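Tailspike protein (PDB 6E1R) probably recognises and hydrolyses the capsular polysaccharide of its Acinetobacter host, as a trimeric phage tailspike built around a parallel beta-helix. Local coordinates at residues A[22-27]-A[68-73]; A[82-87]-A[98-103]. All blocks are in the same frame, centred on the assembly; numbering follows the deposited sequence.

Interaction 1 (A[22-27]-A[68-73]); sequences VELEGL and NGWVKQ
Trp-70 and Asn-68 each give a side-chain N-H to a backbone carbonyl of 22-27. The straighter bond runs from the indole of Trp-70: NE1 lies 3.1 Å from Leu-27 O, with an N-H...O angle of 170°. The oxygen sits at the ring edge in the indole plane, although the donor stands above the plane of the Leu-27 carbonyl. Asn-68 makes the other bond, its ND2 3.2 Å from Glu-25 O, again from above the carbonyl plane. That amide nitrogen also rests against Glu-25 CB. Both residue types suit their places: asparagine brings a short polar amide up to a main-chain oxygen, and tryptophan joins one N-H donor to a broad apolar ring.

The apolar part centres on the same indole. Leu-24 sends CD1 over one face of the ring, a CH-pi contact 3.9 Å from the centroid of the five-membered ring, while its CD2 lies against Trp-70 CB. With CG anti to the backbone N (chi1 -177°), the leucine extends from the helix to this face. Leu-27 meets Trp-70 at about a right angle, with CD2 touching CZ2 beside the carbonyl that accepts the NE1 bond. Leucine branches thus cover hydrocarbon surface and the indole N-H is still satisfied.

Strand 70-72 lies between strands 49-53 and 66-67 in a mixed sheet. Phe-51 and Val-35 touch both Leu-24 and Trp-70, Tyr-53 meets the indole edge-to-face, and Ile-67 packs on Leu-24, so helix 21-25 is seated on this N-terminal sheet.

Interaction 2 (A[82-87]-A[98-103]); sequences SACGAD and DLAVNT
This is a small, buried, apolar contact between a turn and a helix, in the part of the chain that leads into the parallel beta-helix. The turn follows strand 79-80, and helix 94-106 comes next along the chain. Neither segment gives the other a hydrogen bond; the two meet through Cys-84 on one side and Leu-99 and Ala-100 on the other.

Cys-84 points at the helix and carries most of the contact. Its SG lies 3.8 Å from Ala-100 CA and also meets the alanine methyl, while its own CB rests on the same residue. Cysteine suits the place, being small and largely apolar, and alanine suits the opposite position because its single methyl lets the sulfur come up to the helix backbone. The CA atoms of Cys-84 and Ala-100 are 5.7 Å apart.

Leu-99 adds a second touch at the margin. Its CD2 reaches the backbone, 3.5 Å from Cys-84 O, and its CG lies 4.4 Å from Cys-84 CB. Gly-85 follows directly, with a positive phi of 108° that favours glycine, and carries the chain away after Cys-84.

Within the helix, Leu-99 O accepts two bonds, from Thr-103 N at 2.9 Å and from Thr-103 OG1 at 2.7 Å, reaching it from opposite faces of the carbonyl plane. The threonine hydroxyl is thereby satisfied by its own helix.

Leu-79 of strand 79-80 touches both Cys-84 and Thr-103, so the strand before the turn also packs against the helix. On another side of the helix, Val-101 and Asp-98 pack on Thr-123 of strand 123-124, which places helix 94-106 between the turn and that strand.

How the interactions relate
Interaction 1 is complete by residue 73, before interaction 2 begins at residue 82, and their centres lie about 16 Å apart. Interaction 1 belongs to the mixed N-terminal sheet; interaction 2 involves helix 94-106, which lies between the first two paired strands, 79-80 and 111-113, at the N-terminal end of the beta-helix. Interaction 1 holds helix 21-25 on its sheet, and interaction 2 packs the turn after strand 79-80 on helix 94-106. The two are connected directly where Lys-72 NZ packs 3.5 Å from Ala-83 CB, the lysine also forming a salt bridge with Asp-49. The small N-terminal region of this tailspike thus abuts the start of its long beta-helix body.

Interaction 1 (A[22-27]-A[68-73])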
loop_
_atom_site.group_PDB
_atom_site.type_symbol
_atom_site.label_atom_id
_atom_site.label_comp_id
_atom_site.label_asym_id
_atom_site.label_seq_id
_atom_site.Cartn_x
_atom_site.Cartn_y
_atom_site.Cartn_z
ATOM N N VAL A 22 -1.262 -54.844 -6.686
ATOM C CA VAL A 22 -1.932 -56.096 -7.025
ATOM C C VAL A 22 -1.270 -57.269 -6.317
ATOM O O VAL A 22 -1.944 -58.236 -5.938
ATOM C CB VAL A 22 -1.949 -56.294 -8.554
ATOM C CG1 VAL A 22 -2.834 -57.473 -8.932
ATOM C CG2 VAL A 22 -2.416 -55.024 -9.248
ATOM N N GLU A 23 0.049 -57.209 -6.119
ATOM C CA GLU A 23 0.737 -58.260 -5.380
ATOM C C GLU A 23 0.501 -58.166 -3.879
ATOM O O GLU A 23 0.682 -59.163 -3.172
ATOM C CB GLU A 23 2.240 -58.227 -5.677
ATOM C CG GLU A 23 2.971 -59.503 -5.275
ATOM C CD GLU A 23 4.432 -59.502 -5.677
ATOM O OE1 GLU A 23 4.760 -58.909 -6.724
ATOM O OE2 GLU A 23 5.253 -60.092 -4.944
ATOM N N LEU A 24 0.086 -57.002 -3.378
ATOM C CA LEU A 24 -0.172 -56.863 -1.950
ATOM C C LEU A 24 -1.538 -57.417 -1.572
ATOM O O LEU A 24 -1.676 -58.088 -0.543
ATOM C CB LEU A 24 -0.065 -55.397 -1.532
ATOM C CG LEU A 24 -0.242 -55.133 -0.036
ATOM C CD1 LEU A 24 0.955 -55.654 0.738
ATOM C CD2 LEU A 24 -0.463 -53.651 0.236
ATOM N N GLU A 25 -2.558 -57.145 -2.389
ATOM C CA GLU A 25 -3.910 -57.583 -2.056
ATOM C C GLU A 25 -4.034 -59.102 -2.115
ATOM O O GLU A 25 -4.730 -59.705 -1.289
ATOM C CB GLU A 25 -4.914 -56.906 -2.991
ATOM C CG GLU A 25 -4.569 -56.990 -4.471
ATOM C CD GLU A 25 -5.493 -56.147 -5.334
ATOM O OE1 GLU A 25 -6.414 -55.510 -4.781
ATOM O OE2 GLU A 25 -5.298 -56.126 -6.567
ATOM N N GLY A 26 -3.376 -59.739 -3.087
ATOM C CA GLY A 26 -3.370 -61.189 -3.150
ATOM C C GLY A 26 -2.477 -61.869 -2.134
ATOM O O GLY A 26 -2.601 -63.081 -1.933
ATOM N N LEU A 27 -1.578 -61.123 -1.497
ATOM C CA LEU A 27 -0.654 -61.700 -0.529
ATOM C C LEU A 27 -1.326 -61.827 0.836
ATOM O O LEU A 27 -1.955 -60.880 1.320
ATOM C CB LEU A 27 0.616 -60.850 -0.446
ATOM C CG LEU A 27 1.782 -61.325 0.426
ATOM C CD1 LEU A 27 3.104 -60.966 -0.227
ATOM C CD2 LEU A 27 1.711 -60.698 1.798
ATOM N N ASN A 68 -6.822 -55.201 1.793
ATOM C CA ASN A 68 -7.053 -56.591 2.197
ATOM C C ASN A 68 -6.288 -56.943 3.474
ATOM O O ASN A 68 -5.613 -57.970 3.565
ATOM C CB ASN A 68 -6.706 -57.558 1.064
ATOM C CG ASN A 68 -7.783 -57.615 -0.003
ATOM O OD1 ASN A 68 -8.942 -57.286 0.251
ATOM N ND2 ASN A 68 -7.409 -58.042 -1.202
ATOM N N GLY A 69 -6.405 -56.070 4.472
ATOM C CA GLY A 69 -5.803 -56.273 5.769
ATOM C C GLY A 69 -4.481 -55.565 5.975
ATOM O O GLY A 69 -4.056 -55.401 7.123
ATOM N N TRP A 70 -3.823 -55.145 4.899
ATOM C CA TRP A 70 -2.543 -54.455 4.993
ATOM C C TRP A 70 -2.803 -52.962 5.146
ATOM O O TRP A 70 -3.306 -52.314 4.221
ATOM C CB TRP A 70 -1.683 -54.756 3.769
ATOM C CG TRP A 70 -1.352 -56.207 3.665
ATOM C CD1 TRP A 70 -1.954 -57.134 2.866
ATOM C CD2 TRP A 70 -0.356 -56.909 4.415
ATOM N NE1 TRP A 70 -1.383 -58.369 3.062
ATOM C CE2 TRP A 70 -0.399 -58.256 4.009
ATOM C CE3 TRP A 70 0.574 -56.526 5.385
ATOM C CZ2 TRP A 70 0.449 -59.221 4.543
ATOM C CZ3 TRP A 70 1.418 -57.484 5.910
ATOM C CH2 TRP A 70 1.350 -58.817 5.488
ATOM N N VAL A 71 -2.455 -52.416 6.307
ATOM C CA VAL A 71 -2.692 -51.009 6.605
ATOM C C VAL A 71 -1.448 -50.206 6.257
ATOM O O VAL A 71 -0.325 -50.592 6.606
ATOM C CB VAL A 71 -3.088 -50.808 8.078
ATOM C CG1 VAL A 71 -4.252 -49.838 8.177
ATOM C CG2 VAL A 71 -3.476 -52.130 8.714
ATOM N N LYS A 72 -1.652 -49.089 5.561
ATOM C CA LYS A 72 -0.556 -48.204 5.194
ATOM C C LYS A 72 0.091 -47.621 6.443
ATOM O O LYS A 72 -0.598 -47.133 7.343
ATOM C CB LYS A 72 -1.080 -47.089 4.288
ATOM C CG LYS A 72 -0.010 -46.272 3.592
ATOM C CD LYS A 72 -0.639 -45.184 2.734
ATOM C CE LYS A 72 0.405 -44.442 1.917
ATOM N NZ LYS A 72 1.176 -45.364 1.038
ATOM N N GLN A 73 1.420 -47.685 6.502
ATOM C CA GLN A 73 2.159 -47.247 7.680
ATOM C C GLN A 73 2.655 -45.808 7.590
ATOM O O GLN A 73 3.115 -45.271 8.603
ATOM C CB GLN A 73 3.351 -48.177 7.933
ATOM C CG GLN A 73 2.957 -49.604 8.281
ATOM C CD GLN A 73 2.133 -49.690 9.550
ATOM O OE1 GLN A 73 2.661 -49.571 10.657
ATOM N NE2 GLN A 73 0.830 -49.898 9.398
#

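Interaction 2 (A[82-87]-A[98-103])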
loop_
_atom_site.group_PDB
_atom_site.type_symbol
_atom_site.label_atom_id
_atom_site.label_comp_id
_atom_site.label_asym_id
_atom_site.label_seq_id
_atom_site.Cartn_x
_atom_site.Cartn_y
_atom_site.Cartn_z
ATOM N N SER A 82 0.330 -40.888 -5.911
ATOM C CA SER A 82 0.776 -42.201 -6.362
ATOM C C SER A 82 0.279 -43.302 -5.440
ATOM O O SER A 82 -0.016 -44.411 -5.898
ATOM C CB SER A 82 2.302 -42.244 -6.446
ATOM O OG SER A 82 2.790 -41.330 -7.411
ATOM N N ALA A 83 0.173 -43.015 -4.143
ATOM C CA ALA A 83 -0.372 -43.974 -3.193
ATOM C C ALA A 83 -1.882 -44.141 -3.311
ATOM O O ALA A 83 -2.452 -44.956 -2.577
ATOM C CB ALA A 83 -0.008 -43.557 -1.766
ATOM N N CYS A 84 -2.543 -43.401 -4.200
ATOM C CA CYS A 84 -3.981 -43.517 -4.395
ATOM C C CYS A 84 -4.348 -44.113 -5.749
ATOM O O CYS A 84 -5.516 -44.048 -6.146
ATOM C CB CYS A 84 -4.650 -42.151 -4.224
ATOM S SG CYS A 84 -4.414 -41.409 -2.592
ATOM N N GLY A 85 -3.386 -44.687 -6.465
ATOM C CA GLY A 85 -3.657 -45.332 -7.733
ATOM C C GLY A 85 -3.169 -44.602 -8.967
ATOM O O GLY A 85 -3.484 -45.037 -10.081
ATOM N N ALA A 86 -2.417 -43.515 -8.814
ATOM C CA ALA A 86 -1.919 -42.769 -9.964
ATOM C C ALA A 86 -0.801 -43.559 -10.629
ATOM O O ALA A 86 0.266 -43.759 -10.039
ATOM C CB ALA A 86 -1.436 -41.389 -9.534
ATOM N N ASP A 87 -1.038 -44.005 -11.861
ATOM C CA ASP A 87 -0.071 -44.822 -12.575
ATOM C C ASP A 87 0.735 -43.932 -13.507
ATOM O O ASP A 87 0.166 -43.369 -14.454
ATOM C CB ASP A 87 -0.781 -45.921 -13.364
ATOM C CG ASP A 87 0.176 -46.943 -13.944
ATOM O OD1 ASP A 87 1.383 -46.879 -13.632
ATOM O OD2 ASP A 87 -0.283 -47.816 -14.709
ATOM N N ASP A 98 -9.339 -38.222 -7.997
ATOM C CA ASP A 98 -10.589 -38.138 -7.245
ATOM C C ASP A 98 -10.483 -38.880 -5.919
ATOM O O ASP A 98 -10.915 -38.371 -4.878
ATOM C CB ASP A 98 -11.744 -38.687 -8.083
ATOM C CG ASP A 98 -13.091 -38.509 -7.409
ATOM O OD1 ASP A 98 -13.495 -37.350 -7.181
ATOM O OD2 ASP A 98 -13.747 -39.529 -7.113
ATOM N N LEU A 99 -9.904 -40.083 -5.937
ATOM C CA LEU A 99 -9.684 -40.812 -4.693
ATOM C C LEU A 99 -8.695 -40.086 -3.790
ATOM O O LEU A 99 -8.799 -40.172 -2.563
ATOM C CB LEU A 99 -9.193 -42.226 -5.003
ATOM C CG LEU A 99 -8.916 -43.156 -3.821
ATOM C CD1 LEU A 99 -10.136 -43.259 -2.921
ATOM C CD2 LEU A 99 -8.503 -44.526 -4.329
ATOM N N ALA A 100 -7.745 -39.356 -4.376
ATOM C CA ALA A 100 -6.759 -38.637 -3.577
ATOM C C ALA A 100 -7.396 -37.475 -2.822
ATOM O O ALA A 100 -7.164 -37.305 -1.619
ATOM C CB ALA A 100 -5.620 -38.147 -4.472
ATOM N N VAL A 101 -8.206 -36.664 -3.512
ATOM C CA VAL A 101 -8.872 -35.541 -2.855
ATOM C C VAL A 101 -9.848 -36.045 -1.801
ATOM O O VAL A 101 -9.946 -35.481 -0.704
ATOM C CB VAL A 101 -9.582 -34.649 -3.893
ATOM C CG1 VAL A 101 -9.980 -33.326 -3.269
ATOM C CG2 VAL A 101 -8.705 -34.424 -5.112
ATOM N N ASN A 102 -10.596 -37.106 -2.119
ATOM C CA ASN A 102 -11.532 -37.671 -1.152
ATOM C C ASN A 102 -10.809 -38.237 0.064
ATOM O O ASN A 102 -11.292 -38.104 1.194
ATOM C CB ASN A 102 -12.384 -38.755 -1.814
ATOM C CG ASN A 102 -13.417 -38.188 -2.771
ATOM O OD1 ASN A 102 -14.120 -37.231 -2.448
ATOM N ND2 ASN A 102 -13.519 -38.782 -3.954
ATOM N N THR A 103 -9.648 -38.863 -0.142
ATOM C CA THR A 103 -8.922 -39.462 0.974
ATOM C C THR A 103 -8.234 -38.402 1.824
ATOM O O THR A 103 -8.337 -38.423 3.055
ATOM C CB THR A 103 -7.900 -40.480 0.458
ATOM O OG1 THR A 103 -8.577 -41.527 -0.250
ATOM C CG2 THR A 103 -7.113 -41.080 1.612
#